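Local coordinates for protein AAR187Cp (Eremothecium gossypii, PDB 3ZIK) that probably promotes release of cohesin from chromosomes, as the Wapl-family protein of this fungus, here represented by its C-terminal Wap1 domain, at residues 22-27 with 44-49. Sequence-based numbering, arbitrary orientation.
Sequences EDLDFI and LRLCLD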
loop_
_atom_site.group_PDB
_atom_site.type_symbol
_atom_site.label_atom_id
_atom_site.label_comp_id
_atom_site.label_asym_id
_atom_site.label_seq_id
_atom_site.Cartn_x
_atom_site.Cartn_y
_atom_site.Cartn_z
ATOM N N GLU A 22 -33.144 21.326 -13.235
ATOM C CA GLU A 22 -32.794 22.349 -14.224
ATOM C C GLU A 22 -31.296 22.680 -14.235
ATOM O O GLU A 22 -30.689 22.697 -15.307
ATOM C CB GLU A 22 -33.593 23.623 -13.968
ATOM C CG GLU A 22 -33.731 24.561 -15.149
ATOM C CD GLU A 22 -34.949 25.488 -15.009
ATOM O OE1 GLU A 22 -34.873 26.472 -14.214
ATOM O OE2 GLU A 22 -35.982 25.225 -15.692
ATOM N N ASP A 23 -30.696 22.909 -13.059
ATOM C CA ASP A 23 -29.250 23.178 -13.013
ATOM C C ASP A 23 -28.419 21.954 -13.437
ATOM O O ASP A 23 -27.438 22.072 -14.190
ATOM C CB ASP A 23 -28.795 23.738 -11.656
ATOM C CG ASP A 23 -27.286 24.157 -11.654
ATOM O OD1 ASP A 23 -26.764 24.614 -12.701
ATOM O OD2 ASP A 23 -26.609 24.042 -10.602
ATOM N N LEU A 24 -28.838 20.767 -13.004
ATOM C CA LEU A 24 -28.135 19.564 -13.415
ATOM C C LEU A 24 -28.126 19.432 -14.926
ATOM O O LEU A 24 -27.065 19.187 -15.531
ATOM C CB LEU A 24 -28.750 18.334 -12.743
ATOM C CG LEU A 24 -28.119 16.952 -12.915
ATOM C CD1 LEU A 24 -26.602 16.932 -12.637
ATOM C CD2 LEU A 24 -28.858 16.021 -11.968
ATOM N N ASP A 25 -29.297 19.603 -15.536
ATOM C CA ASP A 25 -29.430 19.532 -16.985
ATOM C C ASP A 25 -28.536 20.558 -17.668
ATOM O O ASP A 25 -27.976 20.295 -18.743
ATOM C CB ASP A 25 -30.886 19.747 -17.417
ATOM C CG ASP A 25 -31.776 18.516 -17.135
ATOM O OD1 ASP A 25 -31.235 17.410 -16.883
ATOM O OD2 ASP A 25 -33.019 18.648 -17.170
ATOM N N PHE A 26 -28.417 21.723 -17.059
ATOM C CA PHE A 26 -27.528 22.735 -17.605
ATOM C C PHE A 26 -26.065 22.292 -17.487
ATOM O O PHE A 26 -25.328 22.330 -18.477
ATOM C CB PHE A 26 -27.716 24.070 -16.913
ATOM C CG PHE A 26 -26.659 25.070 -17.271
ATOM C CD1 PHE A 26 -26.582 25.600 -18.569
ATOM C CD2 PHE A 26 -25.718 25.466 -16.321
ATOM C CE1 PHE A 26 -25.602 26.520 -18.898
ATOM C CE2 PHE A 26 -24.725 26.377 -16.646
ATOM C CZ PHE A 26 -24.666 26.902 -17.937
ATOM N N ILE A 27 -25.663 21.872 -16.274
ATOM C CA ILE A 27 -24.321 21.360 -16.022
ATOM C C ILE A 27 -24.016 20.232 -17.003
ATOM O O ILE A 27 -22.959 20.222 -17.628
ATOM C CB ILE A 27 -24.144 20.954 -14.545
ATOM C CG1 ILE A 27 -24.170 22.199 -13.674
ATOM C CG2 ILE A 27 -22.865 20.174 -14.321
ATOM C CD1 ILE A 27 -24.067 22.010 -12.177
ATOM N N LEU A 44 -17.505 21.630 -9.988
ATOM C CA LEU A 44 -17.386 21.978 -8.560
ATOM C C LEU A 44 -18.717 22.306 -7.839
ATOM O O LEU A 44 -18.967 21.875 -6.704
ATOM C CB LEU A 44 -16.389 23.165 -8.431
ATOM C CG LEU A 44 -16.223 23.783 -7.063
ATOM C CD1 LEU A 44 -15.550 22.775 -6.152
ATOM C CD2 LEU A 44 -15.412 25.072 -7.203
ATOM N N ARG A 45 -19.575 23.093 -8.489
ATOM C CA ARG A 45 -20.915 23.363 -7.931
ATOM C C ARG A 45 -21.721 22.056 -7.812
ATOM O O ARG A 45 -22.367 21.843 -6.793
ATOM C CB ARG A 45 -21.704 24.438 -8.759
ATOM C CG ARG A 45 -23.065 24.834 -8.139
ATOM C CD ARG A 45 -23.740 26.055 -8.801
ATOM N NE ARG A 45 -24.237 25.744 -10.153
ATOM C CZ ARG A 45 -23.559 26.030 -11.272
ATOM N NH1 ARG A 45 -22.373 26.659 -11.191
ATOM N NH2 ARG A 45 -24.055 25.687 -12.468
ATOM N N LEU A 46 -21.657 21.176 -8.807
ATOM C CA LEU A 46 -22.382 19.878 -8.704
ATOM C C LEU A 46 -21.878 19.085 -7.536
ATOM O O LEU A 46 -22.675 18.498 -6.786
ATOM C CB LEU A 46 -22.211 19.032 -9.953
ATOM C CG LEU A 46 -22.966 17.685 -9.914
ATOM C CD1 LEU A 46 -24.450 17.896 -9.567
ATOM C CD2 LEU A 46 -22.833 16.978 -11.267
ATOM N N CYS A 47 -20.539 19.031 -7.379
ATOM C CA CYS A 47 -19.980 18.170 -6.296
ATOM C C CYS A 47 -20.350 18.760 -4.920
ATOM O O CYS A 47 -20.676 18.025 -3.957
ATOM C CB CYS A 47 -18.478 18.062 -6.394
ATOM S SG CYS A 47 -17.919 17.123 -7.791
ATOM N N LEU A 48 -20.298 20.084 -4.820
ATOM C CA LEU A 48 -20.652 20.744 -3.533
ATOM C C LEU A 48 -22.174 20.592 -3.200
ATOM O O LEU A 48 -22.544 20.305 -2.057
ATOM C CB LEU A 48 -20.168 22.205 -3.465
ATOM C CG LEU A 48 -20.619 22.977 -2.215
ATOM C CD1 LEU A 48 -20.013 22.392 -0.946
ATOM C CD2 LEU A 48 -20.330 24.488 -2.302
ATOM N N ASP A 49 -23.036 20.715 -4.205
ATOM C CA ASP A 49 -24.446 20.356 -4.028
ATOM C C ASP A 49 -24.600 18.872 -3.660
ATOM O O ASP A 49 -25.419 18.582 -2.785
ATOM C CB ASP A 49 -25.287 20.718 -5.257
ATOM C CG ASP A 49 -25.412 22.267 -5.490
ATOM O OD1 ASP A 49 -25.258 23.076 -4.538
ATOM O OD2 ASP A 49 -25.668 22.683 -6.648
HETATM O O HOH W 1 -26.800 25.140 -8.270
#
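Arg-45 reaches across to Asp-23 side-on, giving one nitrogen to each carboxylate oxygen. NH2 of Arg-45 donates to OD1 of Asp-23 at 2.9 Å, on that oxygen's syn lone pair and nearly straight (170°), while NE of Arg-45 also donates, to OD2 of Asp-23 (3.0 Å), from somewhat out of the carboxylate plane. The two planes are only 23° apart, so the salt bridge is close to flat; the arginine runs extended as far as CD, then bends at chi3. OD1 of Asn-42 takes a further bond from NH2 of Arg-45. Water 1 donates to OD2 of Asp-23 and OD2 of Asp-49, bridging two acids whose like charges the guanidinium probably offsets. With Arg-45 cut back to an alanine, Asp-23 would probably lose its countercharge beside Asp-49, and one side of Ile-27 would be uncovered. CD1 of Ile-27 touches NH2 of Arg-45 (3.7 Å) and CB of Leu-46 (4.2 Å), joining the salt bridge to the leucine pair. There CD1 of Leu-46 lies 3.9 Å from CD1 of Leu-24, with CD2 of Leu-46 almost as near. The axes of segments 22-27 and 44-49 approach to 10.9 Å at 143°, a near-antiparallel helix pair near the N-terminal end of this all-helical Wap1 domain, consistent with alpha-solenoid packing.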